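Local coordinates for protein phosphoribosylaminoimidazole-succinocarboxamide synthase (PDB 1OBG) that catalyses the ATP-dependent joining of the purine precursor CAIR to L-aspartate, forming SAICAR in de novo purine biosynthesis, at residues D214-F219 / L230-L235; I54-L59 / V234-S239; K112-E117 / E180-D185. All coordinates share one frame; numbering follows the deposited sequence.

Interaction 1 of 3, residues D214-F219 / L230-L235; sequences DTKFEF and LVDEVL. With AMP (adenosine monophosphate), chain B.
Glu218 and Asp232 bring their carboxylates together beside AMP, the two planes only 17° apart, and each residue grips a different part of the nucleotide. Glu218 OE2 accepts a hydrogen bond of 2.6 Å from the ribose O2', whereas Asp232 uses its backbone N, which donates to N7 of the adenine at 3.0 Å. The Glu218 chain runs fully extended past CG (chi2 -179°), and this carries its carboxylate out to the sugar.

Two acids this close, with Glu218 OE2 and Asp232 OD2 3.7 Å apart, would probably repel without a positive charge nearby. Lys216 supplies one: its NZ forms a salt bridge to Glu218 OE1 at 3.2 Å, though the hydrogen bond within it is weak, and a longer ion pair to Asp232 OD2, and a water links that same OD2 with Lys216 NZ and Lys216 O. Arg20 holds the other oxygen of Asp232, OD1, in a salt bridge.

Behind this network the backbones are tied by one direct bond, Val231 N to Glu218 O at 3.1 Å and nearly straight at 168°. A second water bridges Glu218 N and Val231 O. Further back the contact turns apolar. Leu230 CD1 lies 3.6 Å from CE1 of Phe219 and also touches the Phe217 ring, whose edge meets CD2 of Leu235 at 3.9 Å. Thr215 CG2 lies over one face of that ring. A third water joins Thr215 OG1, Lys216 O and Leu235 N; the same hydroxyl also bonds to Ser240. Helix 184-208 packs against several of these residues.

The whole is a nucleotide site built at the end of an antiparallel pairing, Phe219 with Leu230: apolar residues fill the layer behind, and a salt-bridge network and a backbone N-H face the ATP-binding pocket.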
loop_
_atom_site.group_PDB
_atom_site.type_symbol
_atom_site.label_atom_id
_atom_site.label_comp_id
_atom_site.label_asym_id
_atom_site.label_seq_id
_atom_site.Cartn_x
_atom_site.Cartn_y
_atom_site.Cartn_z
ATOM N N ASP A 214 1.785 9.038 5.945
ATOM C CA ASP A 214 0.763 8.193 6.533
ATOM C C ASP A 214 0.759 6.868 5.774
ATOM O O ASP A 214 1.371 6.728 4.721
ATOM C CB ASP A 214 -0.624 8.856 6.460
ATOM C CG ASP A 214 -0.966 9.309 5.057
ATOM O OD1 ASP A 214 -1.147 10.531 4.838
ATOM O OD2 ASP A 214 -1.066 8.518 4.108
ATOM N N THR A 215 0.063 5.893 6.299
ATOM C CA THR A 215 0.031 4.614 5.635
ATOM C C THR A 215 -1.235 3.878 6.048
ATOM O O THR A 215 -1.780 4.151 7.101
ATOM C CB THR A 215 1.317 3.795 5.956
ATOM O OG1 THR A 215 1.448 2.738 4.990
ATOM C CG2 THR A 215 1.215 3.080 7.309
ATOM N N LYS A 216 -1.673 2.952 5.208
ATOM C CA LYS A 216 -2.853 2.160 5.486
ATOM C C LYS A 216 -2.379 0.712 5.747
ATOM O O LYS A 216 -1.784 0.082 4.878
ATOM C CB LYS A 216 -3.789 2.256 4.270
ATOM C CG LYS A 216 -5.077 1.427 4.371
ATOM C CD LYS A 216 -5.972 1.647 3.145
ATOM C CE LYS A 216 -5.784 0.545 2.096
ATOM N NZ LYS A 216 -5.228 -0.734 2.655
ATOM N N PHE A 217 -2.621 0.185 6.938
ATOM C CA PHE A 217 -2.321 -1.216 7.185
ATOM C C PHE A 217 -3.634 -1.995 7.111
ATOM O O PHE A 217 -4.715 -1.446 7.372
ATOM C CB PHE A 217 -1.742 -1.443 8.597
ATOM C CG PHE A 217 -0.338 -0.896 8.809
ATOM C CD1 PHE A 217 0.752 -1.322 8.020
ATOM C CD2 PHE A 217 -0.101 0.030 9.821
ATOM C CE1 PHE A 217 2.058 -0.810 8.259
ATOM C CE2 PHE A 217 1.184 0.535 10.060
ATOM C CZ PHE A 217 2.252 0.130 9.291
ATOM N N GLU A 218 -3.533 -3.276 6.792
ATOM C CA GLU A 218 -4.644 -4.162 7.059
ATOM C C GLU A 218 -4.144 -5.344 7.867
ATOM O O GLU A 218 -3.055 -5.827 7.627
ATOM C CB GLU A 218 -5.274 -4.609 5.746
ATOM C CG GLU A 218 -6.095 -3.480 5.146
ATOM C CD GLU A 218 -6.766 -3.857 3.841
ATOM O OE1 GLU A 218 -7.448 -2.975 3.286
ATOM O OE2 GLU A 218 -6.605 -5.007 3.387
ATOM N N PHE A 219 -4.960 -5.772 8.826
ATOM C CA PHE A 219 -4.614 -6.822 9.742
ATOM C C PHE A 219 -5.629 -7.943 9.670
ATOM O O PHE A 219 -6.846 -7.721 9.541
ATOM C CB PHE A 219 -4.570 -6.308 11.180
ATOM C CG PHE A 219 -3.460 -5.313 11.457
ATOM C CD1 PHE A 219 -2.141 -5.582 11.126
ATOM C CD2 PHE A 219 -3.742 -4.114 12.073
ATOM C CE1 PHE A 219 -1.113 -4.655 11.393
ATOM C CE2 PHE A 219 -2.708 -3.188 12.346
ATOM C CZ PHE A 219 -1.404 -3.468 11.993
ATOM N N LEU A 230 -0.128 -9.266 9.787
ATOM C CA LEU A 230 -0.041 -8.248 8.764
ATOM C C LEU A 230 -0.434 -8.870 7.437
ATOM O O LEU A 230 0.146 -9.871 6.997
ATOM C CB LEU A 230 1.365 -7.678 8.679
ATOM C CG LEU A 230 1.611 -6.407 7.884
ATOM C CD1 LEU A 230 0.631 -5.296 8.279
ATOM C CD2 LEU A 230 3.067 -5.984 8.086
ATOM N N VAL A 231 -1.433 -8.286 6.797
ATOM C CA VAL A 231 -1.861 -8.830 5.512
ATOM C C VAL A 231 -1.743 -7.750 4.416
ATOM O O VAL A 231 -1.144 -6.695 4.625
ATOM C CB VAL A 231 -3.256 -9.535 5.609
ATOM C CG1 VAL A 231 -3.255 -10.608 6.727
ATOM C CG2 VAL A 231 -4.406 -8.508 5.867
ATOM N N ASP A 232 -2.291 -8.009 3.242
ATOM C CA ASP A 232 -2.268 -7.006 2.187
ATOM C C ASP A 232 -0.838 -6.572 1.826
ATOM O O ASP A 232 0.110 -7.292 2.086
ATOM C CB ASP A 232 -3.124 -5.810 2.576
ATOM C CG ASP A 232 -3.699 -5.093 1.365
ATOM O OD1 ASP A 232 -4.104 -5.781 0.402
ATOM O OD2 ASP A 232 -3.785 -3.843 1.299
ATOM N N GLU A 233 -0.692 -5.405 1.211
ATOM C CA GLU A 233 0.636 -4.882 0.890
ATOM C C GLU A 233 0.985 -3.865 1.953
ATOM O O GLU A 233 0.107 -3.258 2.561
ATOM C CB GLU A 233 0.694 -4.273 -0.538
ATOM C CG GLU A 233 0.937 -2.758 -0.590
ATOM C CD GLU A 233 0.724 -2.132 -1.974
ATOM O OE1 GLU A 233 -0.115 -1.204 -2.060
ATOM O OE2 GLU A 233 1.393 -2.536 -2.967
ATOM N N VAL A 234 2.280 -3.701 2.167
ATOM C CA VAL A 234 2.781 -2.892 3.236
ATOM C C VAL A 234 3.720 -1.802 2.705
ATOM O O VAL A 234 4.686 -2.097 1.976
ATOM C CB VAL A 234 3.495 -3.826 4.274
ATOM C CG1 VAL A 234 4.509 -4.736 3.587
ATOM C CG2 VAL A 234 4.186 -3.036 5.321
ATOM N N LEU A 235 3.414 -0.556 3.069
ATOM C CA LEU A 235 4.334 0.590 2.936
ATOM C C LEU A 235 4.864 0.815 1.517
ATOM O O LEU A 235 6.052 1.121 1.314
ATOM C CB LEU A 235 5.510 0.445 3.922
ATOM C CG LEU A 235 5.550 0.973 5.362
ATOM C CD1 LEU A 235 4.613 2.162 5.681
ATOM C CD2 LEU A 235 5.428 -0.157 6.376
HETATM P P AMP B . -6.882 -5.419 -3.209
HETATM O O1P AMP B . -5.732 -4.477 -2.825
HETATM O O2P AMP B . -6.628 -6.141 -4.484
HETATM O O3P AMP B . -8.262 -4.585 -3.310
HETATM O "O5'" AMP B . -7.035 -6.541 -2.073
HETATM C "C5'" AMP B . -7.934 -7.587 -2.312
HETATM C "C4'" AMP B . -8.566 -7.981 -0.996
HETATM O "O4'" AMP B . -7.758 -8.962 -0.377
HETATM C "C3'" AMP B . -8.661 -6.789 -0.042
HETATM O "O3'" AMP B . -9.988 -6.691 0.415
HETATM C "C2'" AMP B . -7.740 -7.164 1.103
HETATM O "O2'" AMP B . -8.295 -6.741 2.319
HETATM C "C1'" AMP B . -7.718 -8.686 0.997
HETATM N N9 AMP B . -6.542 -9.345 1.602
HETATM C C8 AMP B . -5.240 -8.912 1.689
HETATM N N7 AMP B . -4.527 -9.871 2.336
HETATM C C5 AMP B . -5.348 -10.900 2.652
HETATM C C6 AMP B . -5.163 -12.125 3.301
HETATM N N6 AMP B . -3.943 -12.587 3.595
HETATM N N1 AMP B . -6.252 -12.963 3.468
HETATM C C2 AMP B . -7.499 -12.618 2.998
HETATM N N3 AMP B . -7.672 -11.406 2.351
HETATM C C4 AMP B . -6.619 -10.572 2.187
HETATM O O HOH W 1 0.933 0.238 4.219
HETATM O O HOH W 2 -2.577 -1.854 3.056
HETATM O O HOH W 3 -1.152 -3.999 5.546
#

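Interaction 2 of 3, residues I54-L59 / V234-S239; sequences ILLTKL and VLTPDS. With MG (magnesium ion), chain E.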
loop_
_atom_site.group_PDB
_atom_site.type_symbol
_atom_site.label_atom_id
_atom_site.label_comp_id
_atom_site.label_asym_id
_atom_site.label_seq_id
_atom_site.Cartn_x
_atom_site.Cartn_y
_atom_site.Cartn_z
ATOM N N ILE A 54 6.826 -5.280 -10.265
ATOM C CA ILE A 54 8.009 -5.922 -9.722
ATOM C C ILE A 54 8.622 -5.053 -8.610
ATOM O O ILE A 54 8.898 -5.542 -7.508
ATOM C CB ILE A 54 9.051 -6.196 -10.814
ATOM C CG1 ILE A 54 8.492 -7.209 -11.834
ATOM C CG2 ILE A 54 10.368 -6.665 -10.164
ATOM C CD1 ILE A 54 9.340 -7.374 -13.089
ATOM N N LEU A 55 8.828 -3.766 -8.909
ATOM C CA LEU A 55 9.359 -2.822 -7.913
ATOM C C LEU A 55 8.542 -2.782 -6.618
ATOM O O LEU A 55 9.110 -2.857 -5.537
ATOM C CB LEU A 55 9.499 -1.400 -8.513
ATOM C CG LEU A 55 10.576 -1.339 -9.607
ATOM C CD1 LEU A 55 10.308 -0.191 -10.590
ATOM C CD2 LEU A 55 11.981 -1.184 -9.021
ATOM N N LEU A 56 7.224 -2.679 -6.717
ATOM C CA LEU A 56 6.358 -2.629 -5.512
ATOM C C LEU A 56 6.316 -3.966 -4.752
ATOM O O LEU A 56 6.168 -3.993 -3.525
ATOM C CB LEU A 56 4.932 -2.194 -5.855
ATOM C CG LEU A 56 4.674 -0.671 -5.802
ATOM C CD1 LEU A 56 5.835 0.109 -6.377
ATOM C CD2 LEU A 56 3.379 -0.273 -6.458
ATOM N N THR A 57 6.454 -5.067 -5.480
ATOM C CA THR A 57 6.447 -6.368 -4.836
ATOM C C THR A 57 7.759 -6.535 -4.074
ATOM O O THR A 57 7.761 -6.994 -2.949
ATOM C CB THR A 57 6.303 -7.505 -5.862
ATOM O OG1 THR A 57 4.981 -7.480 -6.425
ATOM C CG2 THR A 57 6.390 -8.894 -5.170
ATOM N N LYS A 58 8.862 -6.151 -4.702
ATOM C CA LYS A 58 10.174 -6.223 -4.052
ATOM C C LYS A 58 10.239 -5.288 -2.861
ATOM O O LYS A 58 10.805 -5.619 -1.821
ATOM C CB LYS A 58 11.261 -5.916 -5.057
ATOM C CG LYS A 58 11.519 -7.096 -6.015
ATOM C CD LYS A 58 12.652 -6.768 -6.971
ATOM C CE LYS A 58 13.259 -8.018 -7.598
ATOM N NZ LYS A 58 13.761 -9.008 -6.573
ATOM N N LEU A 59 9.631 -4.112 -3.011
ATOM C CA LEU A 59 9.559 -3.188 -1.892
ATOM C C LEU A 59 8.744 -3.773 -0.734
ATOM O O LEU A 59 9.162 -3.679 0.419
ATOM C CB LEU A 59 8.992 -1.829 -2.322
ATOM C CG LEU A 59 9.109 -0.681 -1.335
ATOM C CD1 LEU A 59 10.584 -0.525 -0.855
ATOM C CD2 LEU A 59 8.635 0.577 -2.033
ATOM N N VAL A 234 2.280 -3.701 2.167
ATOM C CA VAL A 234 2.781 -2.892 3.236
ATOM C C VAL A 234 3.720 -1.802 2.705
ATOM O O VAL A 234 4.686 -2.097 1.976
ATOM C CB VAL A 234 3.495 -3.826 4.274
ATOM C CG1 VAL A 234 4.509 -4.736 3.587
ATOM C CG2 VAL A 234 4.186 -3.036 5.321
ATOM N N LEU A 235 3.414 -0.556 3.069
ATOM C CA LEU A 235 4.334 0.590 2.936
ATOM C C LEU A 235 4.864 0.815 1.517
ATOM O O LEU A 235 6.052 1.121 1.314
ATOM C CB LEU A 235 5.510 0.445 3.922
ATOM C CG LEU A 235 5.550 0.973 5.362
ATOM C CD1 LEU A 235 4.613 2.162 5.681
ATOM C CD2 LEU A 235 5.428 -0.157 6.376
ATOM N N THR A 236 3.992 0.647 0.527
ATOM C CA THR A 236 4.360 1.033 -0.823
ATOM C C THR A 236 3.709 2.396 -1.117
ATOM O O THR A 236 2.800 2.807 -0.403
ATOM C CB THR A 236 3.830 0.047 -1.849
ATOM O OG1 THR A 236 2.407 0.112 -1.842
ATOM C CG2 THR A 236 4.159 -1.381 -1.480
ATOM N N PRO A 237 4.152 3.072 -2.176
ATOM C CA PRO A 237 3.550 4.347 -2.565
ATOM C C PRO A 237 2.068 4.256 -2.945
ATOM O O PRO A 237 1.408 5.283 -2.967
ATOM C CB PRO A 237 4.397 4.800 -3.762
ATOM C CG PRO A 237 5.590 3.891 -3.818
ATOM C CD PRO A 237 5.254 2.666 -3.065
ATOM N N ASP A 238 1.553 3.069 -3.239
ATOM C CA ASP A 238 0.132 2.916 -3.508
ATOM C C ASP A 238 -0.673 2.859 -2.198
ATOM O O ASP A 238 -1.860 3.156 -2.199
ATOM C CB ASP A 238 -0.144 1.647 -4.334
ATOM C CG ASP A 238 0.226 1.800 -5.805
ATOM O OD1 ASP A 238 0.319 0.759 -6.499
ATOM O OD2 ASP A 238 0.441 2.916 -6.359
ATOM N N SER A 239 -0.045 2.483 -1.087
ATOM C CA SER A 239 -0.787 2.318 0.175
ATOM C C SER A 239 -0.436 3.384 1.204
ATOM O O SER A 239 -0.981 3.394 2.299
ATOM C CB SER A 239 -0.540 0.923 0.765
ATOM O OG SER A 239 0.718 0.858 1.441
HETATM MG MG MG E . 1.893 4.251 -6.662
#
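The carboxylate of Asp238 carries CD2 of Leu56 above its plane, 3.2 Å from OD1, a close approach. A magnesium ion binds OD2 at 2.0 Å and is displaced from the plane toward that same side. The puckered ring of Pro237 is met at CD, by Leu59 CD2 at 4.1 Å and by Leu56 CD1. The arrangement is a metal-binding loop, between strands 228-230 and 240-244, laid against helix 52-66.

Within the loop, Thr236 to Ser239 forms a type I turn, closed by Ser239 N to Thr236 O at 2.9 Å, with Pro237 and Asp238 at its two inner positions. Leu56 and Leu59, three residues apart, present one side of the helix to this turn; the touching helix side chains are both leucines, and that of Leu56 lies against the Asp238 carboxylate.

Asp258 and Tyr291 complete the protein part of the metal site, and Tyr291 also touches Leu56. Asp238 divides its oxygens: while OD2 holds the metal, OD1 forms a salt bridge with Lys52 at the start of the same helix. At the middle of the contact Leu56 and Thr236 cross at about a right angle, with Leu56 CG 4.1 Å from Thr236 CB.

Interaction 3 of 3, residues K112-E117 / E180-D185; sequences KLIPLE and ELVGED. With AMP (adenosine monophosphate), chain B.
Val182 turns CG1 anti to its carbonyl carbon (chi1 -60°), and Ile114 sets CG2 opposite its own backbone N; these two methyls then meet 3.9 Å apart, the side chains crossing at about a right angle. CG1 is the methyl on which the contact converges. CD of Pro115 also reaches it at 3.9 Å, and Leu116 comes at it end-on, its CG 4.0 Å away.

Leu181, one residue earlier, widens the patch. Its CD1 passes CG of Pro115 at 4.1 Å, the two side chains sliding by each other in opposite directions, and its CG lies near CD2 of Leu116. The side chains meet through carbon atoms alone, and Pro115 and Leu181 lie on the outer side of the patch, at the protein surface.

The bend at Pro115 probably helps three consecutive residues reach the same helix end. Pro115 is the centre of an inverse gamma turn, closed by Leu116 N to Ile114 O at 2.8 Å. On the other side, Gly183 follows Val182 with a positive phi of 110°, ending helix 175-182 and serving as N-cap to helix 184-208; a side chain at these backbone angles would jam against the carbonyl O of Val182.

Leu113, just before the turn, serves the nucleotide instead. Its CD2 lies over the adenine, 3.8 Å from N3 of AMP, and its CD1 approaches the ribose O2' at 3.3 Å. With an alanine here both methyls would go, which would probably leave the N3 side of the adenine and the ribose O2' without their apolar cover. Segment 112-117 is thus a strand of the mixed sheet interrupted by an inverse gamma turn, with the junction of helices 175-182 and 184-208 packed on the turn and Leu113 lining the nucleotide pocket.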
loop_
_atom_site.group_PDB
_atom_site.type_symbol
_atom_site.label_atom_id
_atom_site.label_comp_id
_atom_site.label_asym_id
_atom_site.label_seq_id
_atom_site.Cartn_x
_atom_site.Cartn_y
_atom_site.Cartn_z
ATOM N N LYS A 112 -8.779 -14.439 8.216
ATOM C CA LYS A 112 -9.905 -13.597 8.589
ATOM C C LYS A 112 -9.397 -12.184 8.897
ATOM O O LYS A 112 -8.500 -12.013 9.710
ATOM C CB LYS A 112 -10.577 -14.181 9.832
ATOM C CG LYS A 112 -11.998 -13.686 10.025
ATOM C CD LYS A 112 -12.142 -13.044 11.390
ATOM C CE LYS A 112 -12.547 -14.080 12.431
ATOM N NZ LYS A 112 -13.805 -13.716 13.179
ATOM N N LEU A 113 -9.988 -11.196 8.249
ATOM C CA LEU A 113 -9.571 -9.805 8.355
ATOM C C LEU A 113 -10.242 -9.081 9.519
ATOM O O LEU A 113 -11.412 -9.326 9.838
ATOM C CB LEU A 113 -9.894 -9.074 7.057
ATOM C CG LEU A 113 -9.350 -9.708 5.765
ATOM C CD1 LEU A 113 -9.662 -8.827 4.539
ATOM C CD2 LEU A 113 -7.859 -9.991 5.864
ATOM N N ILE A 114 -9.495 -8.191 10.161
ATOM C CA ILE A 114 -10.102 -7.266 11.114
ATOM C C ILE A 114 -10.734 -6.194 10.237
ATOM O O ILE A 114 -10.079 -5.623 9.337
ATOM C CB ILE A 114 -9.075 -6.692 12.120
ATOM C CG1 ILE A 114 -8.521 -7.817 13.015
ATOM C CG2 ILE A 114 -9.725 -5.588 12.966
ATOM C CD1 ILE A 114 -7.253 -7.445 13.800
ATOM N N PRO A 115 -12.027 -5.958 10.438
ATOM C CA PRO A 115 -12.784 -5.097 9.510
ATOM C C PRO A 115 -12.574 -3.585 9.739
ATOM O O PRO A 115 -13.536 -2.863 10.031
ATOM C CB PRO A 115 -14.239 -5.534 9.767
ATOM C CG PRO A 115 -14.261 -5.891 11.223
ATOM C CD PRO A 115 -12.892 -6.530 11.500
ATOM N N LEU A 116 -11.325 -3.124 9.612
ATOM C CA LEU A 116 -10.946 -1.714 9.748
ATOM C C LEU A 116 -9.878 -1.442 8.720
ATOM O O LEU A 116 -9.107 -2.353 8.399
ATOM C CB LEU A 116 -10.303 -1.464 11.119
ATOM C CG LEU A 116 -11.112 -1.561 12.415
ATOM C CD1 LEU A 116 -10.182 -1.370 13.619
ATOM C CD2 LEU A 116 -12.229 -0.508 12.400
ATOM N N GLU A 117 -9.825 -0.220 8.192
ATOM C CA GLU A 117 -8.650 0.222 7.492
ATOM C C GLU A 117 -7.831 0.903 8.596
ATOM O O GLU A 117 -8.261 1.877 9.208
ATOM C CB GLU A 117 -8.942 1.209 6.354
ATOM C CG GLU A 117 -9.813 0.682 5.207
ATOM C CD GLU A 117 -9.190 -0.453 4.398
ATOM O OE1 GLU A 117 -8.139 -1.008 4.778
ATOM O OE2 GLU A 117 -9.768 -0.802 3.345
ATOM N N GLU A 180 -16.101 -0.096 19.650
ATOM C CA GLU A 180 -17.454 -0.650 19.616
ATOM C C GLU A 180 -17.540 -1.649 18.461
ATOM O O GLU A 180 -18.158 -2.712 18.577
ATOM C CB GLU A 180 -18.493 0.465 19.459
ATOM C CG GLU A 180 -18.844 1.146 20.785
ATOM C CD GLU A 180 -19.804 2.336 20.653
ATOM O OE1 GLU A 180 -20.251 2.658 19.543
ATOM O OE2 GLU A 180 -20.116 2.966 21.687
ATOM N N LEU A 181 -16.888 -1.303 17.357
ATOM C CA LEU A 181 -16.915 -2.120 16.151
ATOM C C LEU A 181 -16.170 -3.449 16.318
ATOM O O LEU A 181 -16.717 -4.508 15.999
ATOM C CB LEU A 181 -16.438 -1.281 14.946
ATOM C CG LEU A 181 -16.154 -1.669 13.479
ATOM C CD1 LEU A 181 -16.550 -3.063 13.009
ATOM C CD2 LEU A 181 -16.712 -0.609 12.545
ATOM N N VAL A 182 -14.939 -3.425 16.830
ATOM C CA VAL A 182 -14.183 -4.674 16.884
ATOM C C VAL A 182 -13.952 -5.225 18.267
ATOM O O VAL A 182 -13.446 -6.333 18.400
ATOM C CB VAL A 182 -12.825 -4.604 16.119
ATOM C CG1 VAL A 182 -13.042 -4.289 14.640
ATOM C CG2 VAL A 182 -11.853 -3.633 16.799
ATOM N N GLY A 183 -14.321 -4.470 19.299
ATOM C CA GLY A 183 -14.053 -4.897 20.658
ATOM C C GLY A 183 -12.986 -4.000 21.243
ATOM O O GLY A 183 -12.002 -3.656 20.567
ATOM N N GLU A 184 -13.183 -3.618 22.501
ATOM C CA GLU A 184 -12.272 -2.716 23.190
ATOM C C GLU A 184 -10.832 -3.253 23.206
ATOM O O GLU A 184 -9.911 -2.551 22.818
ATOM C CB GLU A 184 -12.786 -2.449 24.615
ATOM C CG GLU A 184 -11.936 -1.514 25.456
ATOM C CD GLU A 184 -12.041 -0.059 25.025
ATOM O OE1 GLU A 184 -11.107 0.433 24.346
ATOM O OE2 GLU A 184 -13.049 0.607 25.367
ATOM N N ASP A 185 -10.646 -4.486 23.655
ATOM C CA ASP A 185 -9.308 -5.046 23.804
ATOM C C ASP A 185 -8.603 -5.220 22.459
ATOM O O ASP A 185 -7.425 -4.894 22.315
ATOM C CB ASP A 185 -9.357 -6.384 24.527
ATOM C CG ASP A 185 -7.967 -6.951 24.788
ATOM O OD1 ASP A 185 -7.631 -8.006 24.190
ATOM O OD2 ASP A 185 -7.139 -6.402 25.572
HETATM P P AMP B . -6.882 -5.419 -3.209
HETATM O O1P AMP B . -5.732 -4.477 -2.825
HETATM O O2P AMP B . -6.628 -6.141 -4.484
HETATM O O3P AMP B . -8.262 -4.585 -3.310
HETATM O "O5'" AMP B . -7.035 -6.541 -2.073
HETATM C "C5'" AMP B . -7.934 -7.587 -2.312
HETATM C "C4'" AMP B . -8.566 -7.981 -0.996
HETATM O "O4'" AMP B . -7.758 -8.962 -0.377
HETATM C "C3'" AMP B . -8.661 -6.789 -0.042
HETATM O "O3'" AMP B . -9.988 -6.691 0.415
HETATM C "C2'" AMP B . -7.740 -7.164 1.103
HETATM O "O2'" AMP B . -8.295 -6.741 2.319
HETATM C "C1'" AMP B . -7.718 -8.686 0.997
HETATM N N9 AMP B . -6.542 -9.345 1.602
HETATM C C8 AMP B . -5.240 -8.912 1.689
HETATM N N7 AMP B . -4.527 -9.871 2.336
HETATM C C5 AMP B . -5.348 -10.900 2.652
HETATM C C6 AMP B . -5.163 -12.125 3.301
HETATM N N6 AMP B . -3.943 -12.587 3.595
HETATM N N1 AMP B . -6.252 -12.963 3.468
HETATM C C2 AMP B . -7.499 -12.618 2.998
HETATM N N3 AMP B . -7.672 -11.406 2.351
HETATM C C4 AMP B . -6.619 -10.572 2.187
#

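How the interactions relate
Interactions 1 and 2 are close neighbours, their centres about 10 Å apart; they share Val234 and Leu235, so the one loop after strand 228-230 serves the nucleotide at its start and the magnesium at its end. Interaction 3 lies about 15 Å from the centre of interaction 1 and about 25 Å from that of interaction 2. It joins interaction 1 through the mixed sheet, where strands 112-121 and 210-221 are antiparallel neighbours, and both touch AMP. Along the chain helix 52-66 comes first, then both halves of interaction 3, then strand 210-221 and the shared loop. Segments remote in sequence thus join the nucleotide pocket to the magnesium site, with interaction 3's helices packed farther out.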